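Local coordinates for protein 3-oxo-tetronate kinase (Salmonella typhimurium, PDB 3DQQ) that probably catalyses the ATP-dependent phosphorylation of 3-oxo-tetronate to 3-oxo-tetronate 4-phosphate, as a member of the four-carbon acid sugar kinase family, at residues P36-P41 and W71-Q75; M2-V7 and C44-V48. All blocks are in the same frame, centred on the assembly; numbering follows the deposited sequence.

Contact 1: residues P36-P41 and W71-Q75; sequences PTGTQP and WLKKQ
Pro36 lies across one face of the Trp71 indole, the two side chains crossing at about a right angle. This is a CH-pi contact: Pro36 CB sits 3.5 Å from the centroid of the five-membered ring of Trp71, 17° off the ring normal, while CG leans over the bond shared by the two rings. The opposite face is taken by Gln75 CG, four residues on, so the indole is sandwiched between Pro36 and Gln75. Trp71 reaches the loop because its CG is anti to the backbone N (chi1 -175°).

Two hydrogen bonds cross the contact. Trp71 NE1 donates to Gly38 O at 3.3 Å; the oxygen lies close to the indole plane, but the N-H comes in from above the plane of the Gly38 carbonyl, not along a lone pair. The second is weak, from Gln40 N to Gln75 OE1 at 3.1 Å. Gln75 bends back at chi2, and its NE2 makes a weak bond to Trp71 O, which helps fix the amide's rotation.

The arrangement ties the loop between strands 29-33 and 46-50 to the C-terminal end of helix 58-74, with Trp71 resting on Ile32, Val47 and Ile49 of those strands.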
loop_
_atom_site.group_PDB
_atom_site.type_symbol
_atom_site.label_atom_id
_atom_site.label_comp_id
_atom_site.label_asym_id
_atom_site.label_seq_id
_atom_site.Cartn_x
_atom_site.Cartn_y
_atom_site.Cartn_z
ATOM N N PRO A 36 0.497 -31.030 13.061
ATOM C CA PRO A 36 -0.256 -31.429 14.224
ATOM C C PRO A 36 0.527 -32.221 15.239
ATOM O O PRO A 36 1.435 -32.950 14.925
ATOM C CB PRO A 36 -1.359 -32.296 13.648
ATOM C CG PRO A 36 -1.421 -31.944 12.237
ATOM C CD PRO A 36 -0.040 -31.650 11.852
ATOM N N THR A 37 0.170 -32.035 16.479
ATOM C CA THR A 37 0.875 -32.652 17.573
ATOM C C THR A 37 -0.075 -33.640 18.189
ATOM O O THR A 37 0.363 -34.546 18.866
ATOM C CB THR A 37 1.286 -31.599 18.630
ATOM O OG1 THR A 37 0.109 -31.014 19.159
ATOM C CG2 THR A 37 2.117 -30.460 18.008
ATOM N N GLY A 38 -1.372 -33.498 17.942
ATOM C CA GLY A 38 -2.332 -34.340 18.619
ATOM C C GLY A 38 -2.649 -35.614 17.887
ATOM O O GLY A 38 -1.784 -36.276 17.357
ATOM N N THR A 39 -3.938 -35.887 17.830
ATOM C CA THR A 39 -4.521 -37.116 17.370
ATOM C C THR A 39 -5.606 -36.714 16.379
ATOM O O THR A 39 -6.090 -35.609 16.428
ATOM C CB THR A 39 -5.157 -37.844 18.580
ATOM O OG1 THR A 39 -6.154 -38.767 18.108
ATOM C CG2 THR A 39 -5.788 -36.812 19.654
ATOM N N GLN A 40 -6.021 -37.563 15.465
ATOM C CA GLN A 40 -6.948 -37.053 14.452
ATOM C C GLN A 40 -8.169 -36.500 15.154
ATOM O O GLN A 40 -8.762 -37.187 15.923
ATOM C CB GLN A 40 -7.384 -38.144 13.485
ATOM C CG GLN A 40 -8.234 -37.626 12.371
ATOM C CD GLN A 40 -8.905 -38.702 11.571
ATOM O OE1 GLN A 40 -8.531 -39.901 11.595
ATOM N NE2 GLN A 40 -9.920 -38.286 10.837
ATOM N N PRO A 41 -8.552 -35.262 14.884
ATOM C CA PRO A 41 -9.747 -34.758 15.504
ATOM C C PRO A 41 -10.962 -35.525 15.136
ATOM O O PRO A 41 -11.012 -36.121 14.100
ATOM C CB PRO A 41 -9.901 -33.357 14.928
ATOM C CG PRO A 41 -8.608 -32.990 14.485
ATOM C CD PRO A 41 -7.934 -34.254 14.030
ATOM N N TRP A 71 2.516 -37.346 10.055
ATOM C CA TRP A 71 1.325 -37.341 10.861
ATOM C C TRP A 71 0.088 -37.874 10.128
ATOM O O TRP A 71 -0.647 -38.669 10.676
ATOM C CB TRP A 71 1.058 -35.943 11.351
ATOM C CG TRP A 71 -0.091 -35.836 12.293
ATOM C CD1 TRP A 71 -0.056 -35.962 13.626
ATOM C CD2 TRP A 71 -1.446 -35.557 11.944
ATOM N NE1 TRP A 71 -1.312 -35.768 14.156
ATOM C CE2 TRP A 71 -2.186 -35.538 13.128
ATOM C CE3 TRP A 71 -2.109 -35.352 10.738
ATOM C CZ2 TRP A 71 -3.546 -35.298 13.146
ATOM C CZ3 TRP A 71 -3.470 -35.106 10.759
ATOM C CH2 TRP A 71 -4.166 -35.080 11.944
ATOM N N LEU A 72 -0.155 -37.411 8.915
ATOM C CA LEU A 72 -1.299 -37.862 8.147
ATOM C C LEU A 72 -1.249 -39.375 7.973
ATOM O O LEU A 72 -2.261 -40.047 8.090
ATOM C CB LEU A 72 -1.322 -37.205 6.775
ATOM C CG LEU A 72 -1.713 -35.735 6.706
ATOM C CD1 LEU A 72 -1.506 -35.160 5.268
ATOM C CD2 LEU A 72 -3.140 -35.608 7.206
ATOM N N LYS A 73 -0.073 -39.914 7.688
ATOM C CA LYS A 73 0.055 -41.358 7.524
ATOM C C LYS A 73 -0.261 -42.092 8.822
ATOM O O LYS A 73 -0.877 -43.104 8.834
ATOM C CB LYS A 73 1.458 -41.732 7.097
ATOM C CG LYS A 73 1.677 -41.755 5.625
ATOM C CD LYS A 73 3.209 -42.132 5.383
ATOM C CE LYS A 73 3.522 -42.784 3.939
ATOM N NZ LYS A 73 4.788 -42.202 3.355
ATOM N N LYS A 74 0.175 -41.548 9.927
ATOM C CA LYS A 74 -0.168 -42.100 11.222
ATOM C C LYS A 74 -1.671 -42.133 11.465
ATOM O O LYS A 74 -2.141 -42.995 12.105
ATOM C CB LYS A 74 0.518 -41.255 12.277
ATOM C CG LYS A 74 0.497 -41.773 13.685
ATOM C CD LYS A 74 1.581 -41.018 14.550
ATOM C CE LYS A 74 3.066 -41.343 13.960
ATOM N NZ LYS A 74 4.129 -40.218 13.999
ATOM N N GLN A 75 -2.427 -41.179 10.961
ATOM C CA GLN A 75 -3.862 -41.207 11.143
ATOM C C GLN A 75 -4.559 -42.065 10.099
ATOM O O GLN A 75 -5.784 -42.152 10.128
ATOM C CB GLN A 75 -4.466 -39.796 11.043
ATOM C CG GLN A 75 -3.804 -38.733 11.858
ATOM C CD GLN A 75 -3.485 -39.215 13.212
ATOM O OE1 GLN A 75 -4.338 -39.705 13.903
ATOM N NE2 GLN A 75 -2.235 -39.129 13.586
#

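Contact 2: residues M2-V7 and C44-V48; sequences MLKIGV and CDAVV
Val7 and Val48 are paired neighbours on adjacent parallel strands, and their side chains lie side by side, pointing the same way. Val48 CG2 packs 3.8 Å from Val7 CB, and the two CG1 methyls also meet. This is the tight end of the contact: Val7 N donates to Val47 O at 2.9 Å, and Val47 N gives a longer bond to Ile5 O, at 3.3 Å. Ala46 CA adds a CA-H...O contact to the same Ile5 oxygen, 3.3 Å away. On the other face of the sheet, beside Gly6, Val47 CG2 meets Leu3 CD1 at 3.8 Å. With chi1 at -179°, Leu3 swings its CG to the side away from its N, which brings CD1 to Val47; the two side chains cross at about a right angle.

Toward the N-terminal end the pairing gives way to a looser, partly exposed margin. The backbone still holds there, with Lys4 N bonded to Asp45 O at 2.8 Å. Beyond this bond the Lys4 and Asp45 side chains run alongside each other, and Lys4 bends at its last torsion, yet NZ remains 3.8 Å from Asp45 OD2, a long salt bridge that probably contributes little directional grip.

Val7, Ala46 and Val48 are covered by helix 12-24, and strand 79-83 continues the parallel pairing beyond strand 5-9. Parallel strands, with helices packed against them, mark an alpha/beta fold; strand 46-50 sits between strands 5-9 and 29-33, within the sugar-binding N-terminal domain.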
loop_
_atom_site.group_PDB
_atom_site.type_symbol
_atom_site.label_atom_id
_atom_site.label_comp_id
_atom_site.label_asym_id
_atom_site.label_seq_id
_atom_site.Cartn_x
_atom_site.Cartn_y
_atom_site.Cartn_z
ATOM N N MET A 2 -12.125 -42.255 9.857
ATOM C CA MET A 2 -11.638 -42.419 8.485
ATOM C C MET A 2 -11.150 -41.092 7.975
ATOM O O MET A 2 -11.909 -40.158 7.942
ATOM C CB MET A 2 -12.757 -42.890 7.573
ATOM C CG MET A 2 -12.476 -42.730 6.025
ATOM S SD MET A 2 -11.777 -44.177 5.139
ATOM C CE MET A 2 -12.507 -45.612 6.071
ATOM N N LEU A 3 -9.904 -41.004 7.534
ATOM C CA LEU A 3 -9.375 -39.753 6.999
ATOM C C LEU A 3 -9.165 -39.875 5.488
ATOM O O LEU A 3 -8.204 -40.483 5.038
ATOM C CB LEU A 3 -8.079 -39.442 7.718
ATOM C CG LEU A 3 -7.324 -38.164 7.373
ATOM C CD1 LEU A 3 -8.271 -37.032 7.169
ATOM C CD2 LEU A 3 -6.349 -37.843 8.483
ATOM N N LYS A 4 -10.083 -39.337 4.699
ATOM C CA LYS A 4 -10.065 -39.572 3.265
ATOM C C LYS A 4 -9.032 -38.740 2.501
ATOM O O LYS A 4 -8.307 -39.258 1.688
ATOM C CB LYS A 4 -11.413 -39.256 2.667
ATOM C CG LYS A 4 -12.529 -40.166 3.047
ATOM C CD LYS A 4 -13.751 -39.754 2.174
ATOM C CE LYS A 4 -15.017 -40.588 2.395
ATOM N NZ LYS A 4 -15.588 -40.480 3.746
ATOM N N ILE A 5 -9.006 -37.443 2.741
ATOM C CA ILE A 5 -8.077 -36.543 2.084
ATOM C C ILE A 5 -7.322 -35.824 3.187
ATOM O O ILE A 5 -7.926 -35.366 4.158
ATOM C CB ILE A 5 -8.818 -35.518 1.153
ATOM C CG1 ILE A 5 -9.658 -36.307 0.136
ATOM C CG2 ILE A 5 -7.846 -34.599 0.440
ATOM C CD1 ILE A 5 -10.672 -35.519 -0.687
ATOM N N GLY A 6 -5.999 -35.757 3.037
ATOM C CA GLY A 6 -5.133 -35.000 3.939
ATOM C C GLY A 6 -4.456 -33.936 3.099
ATOM O O GLY A 6 -3.653 -34.255 2.207
ATOM N N VAL A 7 -4.790 -32.675 3.346
ATOM C CA VAL A 7 -4.238 -31.618 2.548
ATOM C C VAL A 7 -3.023 -31.052 3.252
ATOM O O VAL A 7 -3.105 -30.760 4.424
ATOM C CB VAL A 7 -5.271 -30.517 2.353
ATOM C CG1 VAL A 7 -4.646 -29.282 1.580
ATOM C CG2 VAL A 7 -6.495 -31.124 1.696
ATOM N N CYS A 44 -14.625 -35.112 11.430
ATOM C CA CYS A 44 -14.281 -34.740 10.049
ATOM C C CYS A 44 -13.715 -35.854 9.170
ATOM O O CYS A 44 -13.139 -36.799 9.661
ATOM C CB CYS A 44 -13.252 -33.648 10.080
ATOM S SG CYS A 44 -11.756 -34.180 10.921
ATOM N N ASP A 45 -13.853 -35.696 7.856
ATOM C CA ASP A 45 -13.340 -36.669 6.899
ATOM C C ASP A 45 -12.092 -36.199 6.195
ATOM O O ASP A 45 -11.420 -36.990 5.574
ATOM C CB ASP A 45 -14.373 -36.962 5.825
ATOM C CG ASP A 45 -15.678 -37.529 6.387
ATOM O OD1 ASP A 45 -15.712 -38.115 7.504
ATOM O OD2 ASP A 45 -16.694 -37.391 5.670
ATOM N N ALA A 46 -11.818 -34.902 6.250
ATOM C CA ALA A 46 -10.618 -34.310 5.682
ATOM C C ALA A 46 -9.927 -33.506 6.787
ATOM O O ALA A 46 -10.585 -32.989 7.655
ATOM C CB ALA A 46 -10.971 -33.426 4.513
ATOM N N VAL A 47 -8.600 -33.465 6.757
ATOM C CA VAL A 47 -7.834 -32.557 7.564
ATOM C C VAL A 47 -6.963 -31.701 6.658
ATOM O O VAL A 47 -6.280 -32.223 5.815
ATOM C CB VAL A 47 -6.956 -33.289 8.585
ATOM C CG1 VAL A 47 -6.148 -32.278 9.402
ATOM C CG2 VAL A 47 -7.802 -34.092 9.496
ATOM N N VAL A 48 -6.990 -30.390 6.835
ATOM C CA VAL A 48 -6.131 -29.516 6.063
ATOM C C VAL A 48 -5.085 -28.992 7.027
ATOM O O VAL A 48 -5.417 -28.303 7.970
ATOM C CB VAL A 48 -6.922 -28.354 5.452
ATOM C CG1 VAL A 48 -5.975 -27.383 4.798
ATOM C CG2 VAL A 48 -7.985 -28.891 4.497
#

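In the fold
Contact 2 belongs to the buried core and contact 1 to a partly buried margin of the same N-terminal domain; their centres are about 10 Å apart. Strand 46-50 relates them: contact 2 pairs it with strand 5-9, and the Trp71 ring of contact 1 packs on its Val47 and Ile49. They also touch directly, Gln75 CB lying 3.7 Å from Leu3 CD2. The chemistry follows the setting. Contact 2 relies on repeating backbone bonds and aliphatic packing, with its one charged pair at the more exposed N-terminal end of the two strands, whereas contact 1, lacking paired strands, depends on an indole and a glutamine to hold an irregular loop.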